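Naphthalene dioxygenase large subunit (Rhodococcus sp., PDB 2B1X) is the large subunit of a Rieske-type dioxygenase, carrying an iron-sulfur cluster domain and a catalytic domain with a mononuclear iron site. Local coordinates at residues P234-Y239 / L417-A422; A292-T297 / I304-M309; F320-L325 / K356-T361. One frame throughout, in Å; residues are numbered along the deposited sequence.

Contact 1. Residues P234-Y239 / L417-A422; sequences PQFALY and LDYAEA
In Tyr419 the first torsion puts CG anti to the carbonyl carbon (chi1 -76°), and from there the ring lies against Ala237. In Phe236 CG sits between the backbone N and the carbonyl carbon, and CE2 of its ring stands 3.4 Å from Tyr419 OH. The side chains of Phe236 and Tyr419 cross at about a right angle. Ala237 CB rests over one face of the Tyr419 ring, 3.6 Å from its centroid, in a CH-pi contact. It is shifted toward the CD2-CE2 rim. The same methyl sits over the centre of the Phe236 ring. Tyr419 OH gives a hydrogen bond to Pro234 O at 2.8 Å, from above the carbonyl plane (50° out of it).

Both segments lie mainly in loops of the catalytic domain. Residues 234-239 include a short 3-10 turn and precede strand 240-244. Residues 417-422 lead from strand 413-415 into helix 422-436, with Glu421 at its N-cap. The backbones are joined by Asp418 N to Ala237 O, 2.8 Å long. Leu238 CD2 touches both Tyr419 CD1 and Leu417 CD1, 3.9 Å from each. A second copy of this protein packs on this flank: its Asp129 meets Leu238 and Leu417 and accepts a hydrogen bond from Gln235 NE2. Glu421 OE2 forms a salt bridge with Arg91 and a hydrogen bond with His90 of that second subunit, residues of its iron-sulfur cluster pocket.

Contact 2. Residues A292-T297 / I304-M309; sequences AFIHGT and IGNFLM
Ile294 and Asn306 form the regular middle of this contact, where two backbone hydrogen bonds run between the same pair. Asn306 N to Ile294 O is 2.8 Å long and nearly straight (174°). Ile294 N to Asn306 O returns at 2.9 Å. Gly296 and Ile304 are joined by a second two-bond pair. CA-H...O contacts fill in between, such as His295 CA to Ile304 O at 3.3 Å.

The Ala292 end is looser. Leu308 N reaches Ala292 O only by a weak, bent bond (3.1 Å, 121°). The side chains of Phe293 and Leu308 are partly exposed here, while the other residues of the contact are buried. Ala292 and Phe293 both face Ile254 on the next strand, a classic beta bulge.

The two strands, 293-298 and 302-309, make an antiparallel beta hairpin within the large sheet of the catalytic domain, which belongs to the Bet v 1-like class. One face of the hairpin bears Phe293, His295 and Phe307. Phe307 CG lies anti to its carbonyl carbon, and its ring leans across the hairpin. CE2 comes within 3.2 Å of Ile294 O, and CD2 meets Phe293 CD2 at 3.6 Å. The two rings are oblique, with planes at 65°. Gly305 CA lies over one face of the Phe307 ring, 3.7 Å above its plane, and His295 CB sits at its edge. The opposite face bears Ile294, Ile304 and Asn306, packed on helix 174-181. The Asn306 amide is held by Phe320 O and Arg183.

Contact 3. Residues F320-L325 / K356-T361; sequences FLTLRL and KSYLRT
Within 356-361, Ser357 is the first to meet Phe320. Its CB stands 3.9 Å from Phe320 CD2, and its carbonyl oxygen lies near CE2 of the same ring.

Tyr358 carries most of the contact. Its CA sits over the centre of the Phe320 ring in a CH-pi contact, 3.6 Å from the centroid and 7° off the normal. Its backbone N lies over the same ring at CD2, 3.5 Å away. CG of Tyr358 is anti to the backbone N (chi1 158°), and the aromatic ring beyond it presents an edge toward the Phe320 face. The stack is offset edge-to-face, with centroids 5.9 Å apart. The same CD1-CE1 side of Tyr358 also meets Thr322: CE1 is 3.7 Å from Thr322 CB. Thr322 OG1 in turn accepts Arg324 NE at 2.9 Å, while Arg324 NH1 forms a salt bridge with Glu369. Tyr358 OH is hydrogen-bonded to Ser338.

One turn on, Thr361 OG1 donates to Ser357 O at 2.7 Å, with the donor in the carbonyl plane. This bond turns back into the helix and holds OG1 beside the Phe320 ring, 3.4 Å from CZ.

The contact thus joins the C-terminal part of helix 348-361 to strand 318-330. Segments 356-361 and 320-325 run at 54° to each other. The strand lies between strands 302-309 and 333-343 in the antiparallel sheet, and the helix packs across one face of it. Beyond the helix lies the small subunit, where Asp68 O of that chain takes a hydrogen bond from Arg360.

How the contacts relate
All three contacts belong to the catalytic domain. Contacts 2 and 3 are neighbours, with centres 9 Å apart. Gly305 N to Thr322 O (2.8 Å) joins their strands, and Met309 O to Ser357 OG (2.7 Å) ties the hairpin to the helix. Contact 1 touches contact 2 through a probable hydrogen bond, Asp418 OD2 to His295 NE2 (2.6 Å). Contacts 1 and 3 stay about 13 Å apart at their nearest atoms. The iron(III) ion is held by His216, His221 and Asp372. One side chain of each contact lies near it: Phe307 about 7 Å, Arg324 about 8 Å and Phe236 about 9 Å away. Bound MPD, probably from the crystallisation liquor, lies about 4 Å from the Phe236 side chain and about 3 Å from that of His295.

Contact 1. Residues P234-Y239 / L417-A422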
loop_
_atom_site.group_PDB
_atom_site.type_symbol
_atom_site.label_atom_id
_atom_site.label_comp_id
_atom_site.label_asym_id
_atom_site.label_seq_id
_atom_site.Cartn_x
_atom_site.Cartn_y
_atom_site.Cartn_z
ATOM N N PRO A 234 29.554 -25.094 -19.874
ATOM C CA PRO A 234 29.812 -23.655 -19.625
ATOM C C PRO A 234 30.117 -22.818 -20.894
ATOM O O PRO A 234 30.087 -21.583 -20.844
ATOM C CB PRO A 234 31.066 -23.648 -18.741
ATOM C CG PRO A 234 31.346 -25.053 -18.359
ATOM C CD PRO A 234 30.531 -25.975 -19.199
ATOM N N GLN A 235 30.440 -23.495 -21.983
ATOM C CA GLN A 235 30.732 -22.896 -23.270
ATOM C C GLN A 235 29.551 -22.987 -24.216
ATOM O O GLN A 235 29.700 -22.692 -25.402
ATOM C CB GLN A 235 31.907 -23.625 -23.932
ATOM C CG GLN A 235 33.231 -23.518 -23.202
ATOM C CD GLN A 235 34.378 -23.982 -24.077
ATOM O OE1 GLN A 235 34.270 -25.024 -24.752
ATOM N NE2 GLN A 235 35.462 -23.216 -24.092
ATOM N N PHE A 236 28.382 -23.405 -23.716
ATOM C CA PHE A 236 27.231 -23.639 -24.596
ATOM C C PHE A 236 26.882 -22.483 -25.554
ATOM O O PHE A 236 26.456 -22.716 -26.682
ATOM C CB PHE A 236 25.994 -24.081 -23.791
ATOM C CG PHE A 236 25.181 -22.934 -23.245
ATOM C CD1 PHE A 236 23.956 -22.574 -23.836
ATOM C CD2 PHE A 236 25.627 -22.223 -22.135
ATOM C CE1 PHE A 236 23.196 -21.514 -23.322
ATOM C CE2 PHE A 236 24.887 -21.161 -21.630
ATOM C CZ PHE A 236 23.659 -20.813 -22.223
ATOM N N ALA A 237 27.073 -21.247 -25.110
ATOM C CA ALA A 237 26.674 -20.085 -25.910
ATOM C C ALA A 237 27.697 -19.686 -26.965
ATOM O O ALA A 237 27.396 -18.877 -27.850
ATOM C CB ALA A 237 26.286 -18.924 -25.035
ATOM N N LEU A 238 28.872 -20.327 -26.938
ATOM C CA LEU A 238 29.838 -20.163 -28.007
ATOM C C LEU A 238 29.323 -20.732 -29.334
ATOM O O LEU A 238 29.779 -20.319 -30.417
ATOM C CB LEU A 238 31.191 -20.808 -27.639
ATOM C CG LEU A 238 31.973 -20.232 -26.450
ATOM C CD1 LEU A 238 33.363 -20.884 -26.379
ATOM C CD2 LEU A 238 32.072 -18.679 -26.484
ATOM N N TYR A 239 28.387 -21.684 -29.256
ATOM C CA TYR A 239 27.839 -22.336 -30.464
ATOM C C TYR A 239 26.570 -21.612 -30.863
ATOM O O TYR A 239 25.495 -22.203 -30.953
ATOM C CB TYR A 239 27.575 -23.824 -30.232
ATOM C CG TYR A 239 28.795 -24.538 -29.677
ATOM C CD1 TYR A 239 28.934 -24.732 -28.306
ATOM C CD2 TYR A 239 29.808 -25.012 -30.529
ATOM C CE1 TYR A 239 30.054 -25.341 -27.781
ATOM C CE2 TYR A 239 30.941 -25.640 -30.010
ATOM C CZ TYR A 239 31.057 -25.804 -28.636
ATOM O OH TYR A 239 32.159 -26.434 -28.084
ATOM N N LEU A 417 29.299 -15.724 -31.785
ATOM C CA LEU A 417 29.114 -16.353 -30.495
ATOM C C LEU A 417 27.926 -15.642 -29.845
ATOM O O LEU A 417 27.539 -14.557 -30.297
ATOM C CB LEU A 417 30.395 -16.242 -29.651
ATOM C CG LEU A 417 30.760 -14.885 -29.011
ATOM C CD1 LEU A 417 31.882 -15.030 -27.978
ATOM C CD2 LEU A 417 31.162 -13.855 -30.063
ATOM N N ASP A 418 27.375 -16.206 -28.773
ATOM C CA ASP A 418 26.289 -15.547 -28.035
ATOM C C ASP A 418 26.658 -15.191 -26.574
ATOM O O ASP A 418 25.782 -14.944 -25.743
ATOM C CB ASP A 418 24.986 -16.365 -28.146
ATOM C CG ASP A 418 23.730 -15.543 -27.823
ATOM O OD1 ASP A 418 23.745 -14.280 -27.921
ATOM O OD2 ASP A 418 22.678 -16.085 -27.400
ATOM N N TYR A 419 27.949 -15.166 -26.256
ATOM C CA TYR A 419 28.416 -14.466 -25.074
ATOM C C TYR A 419 28.897 -13.083 -25.547
ATOM O O TYR A 419 30.040 -12.913 -25.925
ATOM C CB TYR A 419 29.572 -15.210 -24.353
ATOM C CG TYR A 419 29.149 -16.411 -23.536
ATOM C CD1 TYR A 419 29.997 -17.518 -23.428
ATOM C CD2 TYR A 419 27.884 -16.468 -22.903
ATOM C CE1 TYR A 419 29.612 -18.662 -22.685
ATOM C CE2 TYR A 419 27.485 -17.599 -22.166
ATOM C CZ TYR A 419 28.367 -18.702 -22.065
ATOM O OH TYR A 419 28.016 -19.840 -21.353
ATOM N N ALA A 420 27.991 -12.128 -25.583
ATOM C CA ALA A 420 28.339 -10.759 -25.948
ATOM C C ALA A 420 27.300 -9.856 -25.313
ATOM O O ALA A 420 26.286 -10.347 -24.811
ATOM C CB ALA A 420 28.373 -10.570 -27.459
ATOM N N GLU A 421 27.578 -8.555 -25.301
ATOM C CA GLU A 421 26.643 -7.563 -24.774
ATOM C C GLU A 421 26.378 -6.456 -25.799
ATOM O O GLU A 421 25.885 -5.347 -25.452
ATOM C CB GLU A 421 27.111 -7.020 -23.414
ATOM C CG GLU A 421 26.913 -8.030 -22.287
ATOM C CD GLU A 421 27.660 -7.721 -20.994
ATOM O OE1 GLU A 421 28.733 -7.080 -21.048
ATOM O OE2 GLU A 421 27.167 -8.156 -19.911
ATOM N N ALA A 422 26.677 -6.758 -27.064
ATOM C CA ALA A 422 26.395 -5.836 -28.179
ATOM C C ALA A 422 24.888 -5.564 -28.354
ATOM O O ALA A 422 24.468 -4.410 -28.599
ATOM C CB ALA A 422 27.019 -6.338 -29.489
#

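Contact 2. Residues A292-T297 / I304-M309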
loop_
_atom_site.group_PDB
_atom_site.type_symbol
_atom_site.label_atom_id
_atom_site.label_comp_id
_atom_site.label_asym_id
_atom_site.label_seq_id
_atom_site.Cartn_x
_atom_site.Cartn_y
_atom_site.Cartn_z
ATOM N N ALA A 292 18.622 -24.637 -31.010
ATOM C CA ALA A 292 18.101 -25.105 -29.719
ATOM C C ALA A 292 17.427 -23.974 -28.902
ATOM O O ALA A 292 16.421 -24.199 -28.200
ATOM C CB ALA A 292 19.226 -25.722 -28.900
ATOM N N PHE A 293 17.989 -22.770 -28.978
ATOM C CA PHE A 293 17.438 -21.601 -28.281
ATOM C C PHE A 293 17.449 -20.366 -29.150
ATOM O O PHE A 293 18.453 -20.074 -29.829
ATOM C CB PHE A 293 18.230 -21.258 -27.026
ATOM C CG PHE A 293 18.422 -22.413 -26.111
ATOM C CD1 PHE A 293 19.650 -23.065 -26.058
ATOM C CD2 PHE A 293 17.387 -22.846 -25.286
ATOM C CE1 PHE A 293 19.842 -24.139 -25.212
ATOM C CE2 PHE A 293 17.572 -23.940 -24.450
ATOM C CZ PHE A 293 18.797 -24.588 -24.420
ATOM N N ILE A 294 16.333 -19.640 -29.128
ATOM C CA ILE A 294 16.292 -18.294 -29.674
ATOM C C ILE A 294 15.721 -17.427 -28.578
ATOM O O ILE A 294 14.677 -17.744 -28.016
ATOM C CB ILE A 294 15.360 -18.205 -30.891
ATOM C CG1 ILE A 294 15.842 -19.093 -32.034
ATOM C CG2 ILE A 294 15.245 -16.769 -31.386
ATOM C CD1 ILE A 294 14.709 -19.388 -33.072
ATOM N N HIS A 295 16.380 -16.312 -28.326
ATOM C CA HIS A 295 15.896 -15.325 -27.362
ATOM C C HIS A 295 16.093 -13.928 -27.957
ATOM O O HIS A 295 17.106 -13.679 -28.604
ATOM C CB HIS A 295 16.669 -15.462 -26.050
ATOM C CG HIS A 295 18.155 -15.282 -26.214
ATOM N ND1 HIS A 295 18.787 -14.074 -26.022
ATOM C CD2 HIS A 295 19.122 -16.154 -26.593
ATOM C CE1 HIS A 295 20.086 -14.215 -26.251
ATOM N NE2 HIS A 295 20.316 -15.473 -26.579
ATOM N N GLY A 296 15.124 -13.027 -27.762
ATOM C CA GLY A 296 15.242 -11.704 -28.326
ATOM C C GLY A 296 14.244 -10.728 -27.750
ATOM O O GLY A 296 13.311 -11.088 -27.017
ATOM N N THR A 297 14.451 -9.466 -28.077
ATOM C CA THR A 297 13.496 -8.455 -27.668
ATOM C C THR A 297 13.183 -7.605 -28.873
ATOM O O THR A 297 14.086 -7.185 -29.609
ATOM C CB THR A 297 14.096 -7.603 -26.533
ATOM O OG1 THR A 297 14.133 -8.407 -25.351
ATOM C CG2 THR A 297 13.190 -6.417 -26.194
ATOM N N ILE A 304 10.880 -12.615 -26.735
ATOM C CA ILE A 304 10.576 -13.900 -27.324
ATOM C C ILE A 304 11.525 -14.909 -26.726
ATOM O O ILE A 304 12.740 -14.637 -26.620
ATOM C CB ILE A 304 10.782 -13.804 -28.857
ATOM C CG1 ILE A 304 9.758 -12.802 -29.439
ATOM C CG2 ILE A 304 10.691 -15.174 -29.523
ATOM C CD1 ILE A 304 9.942 -12.473 -30.918
ATOM N N GLY A 305 10.995 -16.065 -26.345
ATOM C CA GLY A 305 11.826 -17.225 -26.063
ATOM C C GLY A 305 11.351 -18.455 -26.809
ATOM O O GLY A 305 10.197 -18.848 -26.648
ATOM N N ASN A 306 12.201 -19.045 -27.649
ATOM C CA ASN A 306 11.841 -20.254 -28.364
ATOM C C ASN A 306 12.907 -21.248 -27.970
ATOM O O ASN A 306 14.041 -21.215 -28.486
ATOM C CB ASN A 306 11.816 -20.018 -29.884
ATOM C CG ASN A 306 11.065 -21.121 -30.681
ATOM O OD1 ASN A 306 10.904 -20.991 -31.880
ATOM N ND2 ASN A 306 10.629 -22.191 -30.021
ATOM N N PHE A 307 12.561 -22.097 -27.008
ATOM C CA PHE A 307 13.550 -22.908 -26.298
ATOM C C PHE A 307 13.200 -24.387 -26.350
ATOM O O PHE A 307 12.027 -24.765 -26.396
ATOM C CB PHE A 307 13.645 -22.520 -24.820
ATOM C CG PHE A 307 14.003 -21.078 -24.550
ATOM C CD1 PHE A 307 13.521 -20.462 -23.407
ATOM C CD2 PHE A 307 14.829 -20.339 -25.402
ATOM C CE1 PHE A 307 13.853 -19.104 -23.101
ATOM C CE2 PHE A 307 15.143 -18.990 -25.109
ATOM C CZ PHE A 307 14.657 -18.385 -23.951
ATOM N N LEU A 308 14.223 -25.219 -26.271
ATOM C CA LEU A 308 14.058 -26.689 -26.275
ATOM C C LEU A 308 14.387 -27.135 -24.856
ATOM O O LEU A 308 15.515 -26.957 -24.417
ATOM C CB LEU A 308 15.069 -27.282 -27.248
ATOM C CG LEU A 308 14.890 -28.488 -28.171
ATOM C CD1 LEU A 308 16.227 -29.214 -28.275
ATOM C CD2 LEU A 308 13.759 -29.436 -27.779
ATOM N N MET A 309 13.412 -27.667 -24.119
ATOM C CA MET A 309 13.589 -27.917 -22.669
ATOM C C MET A 309 12.689 -29.027 -22.156
ATOM O O MET A 309 11.571 -29.229 -22.671
ATOM C CB MET A 309 13.322 -26.638 -21.844
ATOM C CG MET A 309 14.344 -26.381 -20.701
ATOM S SD MET A 309 15.113 -24.750 -20.815
ATOM C CE MET A 309 13.830 -23.850 -21.454
#

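Contact 3. Residues F320-L325 / K356-T361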
loop_
_atom_site.group_PDB
_atom_site.type_symbol
_atom_site.label_atom_id
_atom_site.label_comp_id
_atom_site.label_asym_id
_atom_site.label_seq_id
_atom_site.Cartn_x
_atom_site.Cartn_y
_atom_site.Cartn_z
ATOM N N PHE A 320 9.304 -25.046 -27.154
ATOM C CA PHE A 320 8.136 -24.212 -26.866
ATOM C C PHE A 320 8.456 -22.794 -27.270
ATOM O O PHE A 320 9.631 -22.414 -27.320
ATOM C CB PHE A 320 7.740 -24.309 -25.396
ATOM C CG PHE A 320 8.782 -23.753 -24.432
ATOM C CD1 PHE A 320 8.814 -22.380 -24.111
ATOM C CD2 PHE A 320 9.673 -24.605 -23.799
ATOM C CE1 PHE A 320 9.735 -21.887 -23.197
ATOM C CE2 PHE A 320 10.616 -24.116 -22.894
ATOM C CZ PHE A 320 10.641 -22.746 -22.588
ATOM N N LEU A 321 7.411 -22.036 -27.583
ATOM C CA LEU A 321 7.521 -20.623 -27.887
ATOM C C LEU A 321 6.751 -19.814 -26.849
ATOM O O LEU A 321 5.582 -20.110 -26.566
ATOM C CB LEU A 321 6.970 -20.332 -29.303
ATOM C CG LEU A 321 6.898 -18.838 -29.677
ATOM C CD1 LEU A 321 8.322 -18.231 -29.731
ATOM C CD2 LEU A 321 6.141 -18.634 -31.004
ATOM N N THR A 322 7.397 -18.795 -26.292
ATOM C CA THR A 322 6.711 -17.843 -25.460
ATOM C C THR A 322 7.037 -16.419 -25.919
ATOM O O THR A 322 8.185 -16.120 -26.280
ATOM C CB THR A 322 7.082 -18.040 -23.933
ATOM O OG1 THR A 322 6.642 -16.910 -23.186
ATOM C CG2 THR A 322 8.584 -18.000 -23.707
ATOM N N LEU A 323 6.007 -15.574 -25.930
ATOM C CA LEU A 323 6.149 -14.130 -26.095
ATOM C C LEU A 323 5.764 -13.521 -24.758
ATOM O O LEU A 323 4.854 -14.003 -24.102
ATOM C CB LEU A 323 5.179 -13.597 -27.159
ATOM C CG LEU A 323 5.242 -14.003 -28.637
ATOM C CD1 LEU A 323 4.717 -12.902 -29.573
ATOM C CD2 LEU A 323 6.589 -14.610 -29.132
ATOM N N ARG A 324 6.425 -12.457 -24.347
ATOM C CA ARG A 324 6.044 -11.835 -23.088
ATOM C C ARG A 324 6.202 -10.314 -23.180
ATOM O O ARG A 324 7.109 -9.828 -23.858
ATOM C CB ARG A 324 6.890 -12.410 -21.927
ATOM C CG ARG A 324 8.402 -12.484 -22.239
ATOM C CD ARG A 324 8.877 -13.868 -22.756
ATOM N NE ARG A 324 8.264 -14.910 -21.940
ATOM C CZ ARG A 324 8.635 -15.196 -20.695
ATOM N NH1 ARG A 324 9.695 -14.571 -20.149
ATOM N NH2 ARG A 324 7.963 -16.119 -20.015
ATOM N N LEU A 325 5.301 -9.594 -22.508
ATOM C CA LEU A 325 5.402 -8.173 -22.255
ATOM C C LEU A 325 5.985 -7.870 -20.889
ATOM O O LEU A 325 5.596 -8.457 -19.853
ATOM C CB LEU A 325 4.028 -7.517 -22.352
ATOM C CG LEU A 325 3.485 -7.383 -23.794
ATOM C CD1 LEU A 325 1.987 -7.133 -23.779
ATOM C CD2 LEU A 325 4.256 -6.258 -24.557
ATOM N N LYS A 356 3.737 -28.142 -21.257
ATOM C CA LYS A 356 4.391 -28.547 -20.011
ATOM C C LYS A 356 5.891 -28.128 -19.978
ATOM O O LYS A 356 6.407 -27.701 -18.939
ATOM C CB LYS A 356 4.213 -30.040 -19.733
ATOM C CG LYS A 356 2.737 -30.548 -19.649
ATOM C CD LYS A 356 1.955 -29.846 -18.514
ATOM C CE LYS A 356 0.578 -30.457 -18.241
ATOM N NZ LYS A 356 0.614 -31.958 -17.915
ATOM N N SER A 357 6.576 -28.223 -21.108
ATOM C CA SER A 357 7.968 -27.777 -21.164
ATOM C C SER A 357 8.101 -26.284 -20.851
ATOM O O SER A 357 8.978 -25.886 -20.070
ATOM C CB SER A 357 8.574 -28.110 -22.514
ATOM O OG SER A 357 8.837 -29.486 -22.526
ATOM N N TYR A 358 7.240 -25.472 -21.460
ATOM C CA TYR A 358 7.143 -24.049 -21.126
ATOM C C TYR A 358 6.797 -23.811 -19.642
ATOM O O TYR A 358 7.401 -22.945 -18.975
ATOM C CB TYR A 358 6.033 -23.406 -21.980
ATOM C CG TYR A 358 5.471 -22.105 -21.394
ATOM C CD1 TYR A 358 6.219 -20.914 -21.450
ATOM C CD2 TYR A 358 4.211 -22.064 -20.792
ATOM C CE1 TYR A 358 5.741 -19.735 -20.916
ATOM C CE2 TYR A 358 3.708 -20.830 -20.232
ATOM C CZ TYR A 358 4.483 -19.690 -20.323
ATOM O OH TYR A 358 4.000 -18.494 -19.816
ATOM N N LEU A 359 5.800 -24.556 -19.141
ATOM C CA LEU A 359 5.153 -24.198 -17.867
ATOM C C LEU A 359 6.080 -24.420 -16.663
ATOM O O LEU A 359 6.066 -23.604 -15.711
ATOM C CB LEU A 359 3.841 -24.963 -17.696
ATOM C CG LEU A 359 2.905 -24.571 -16.557
ATOM C CD1 LEU A 359 2.329 -23.180 -16.738
ATOM C CD2 LEU A 359 1.823 -25.599 -16.392
ATOM N N ARG A 360 6.899 -25.475 -16.716
ATOM C CA ARG A 360 7.748 -25.855 -15.576
ATOM C C ARG A 360 9.071 -25.112 -15.577
ATOM O O ARG A 360 9.786 -25.136 -14.555
ATOM C CB ARG A 360 7.975 -27.377 -15.506
ATOM C CG ARG A 360 6.800 -28.129 -14.862
ATOM C CD ARG A 360 5.632 -28.304 -15.833
ATOM N NE ARG A 360 4.580 -29.230 -15.404
ATOM C CZ ARG A 360 4.599 -30.549 -15.598
ATOM N NH1 ARG A 360 5.639 -31.141 -16.193
ATOM N NH2 ARG A 360 3.560 -31.267 -15.188
ATOM N N THR A 361 9.363 -24.410 -16.691
ATOM C CA THR A 361 10.617 -23.651 -16.851
ATOM C C THR A 361 10.424 -22.152 -16.784
ATOM O O THR A 361 11.136 -21.474 -16.033
ATOM C CB THR A 361 11.403 -24.054 -18.148
ATOM O OG1 THR A 361 10.603 -23.804 -19.311
ATOM C CG2 THR A 361 11.673 -25.570 -18.170
#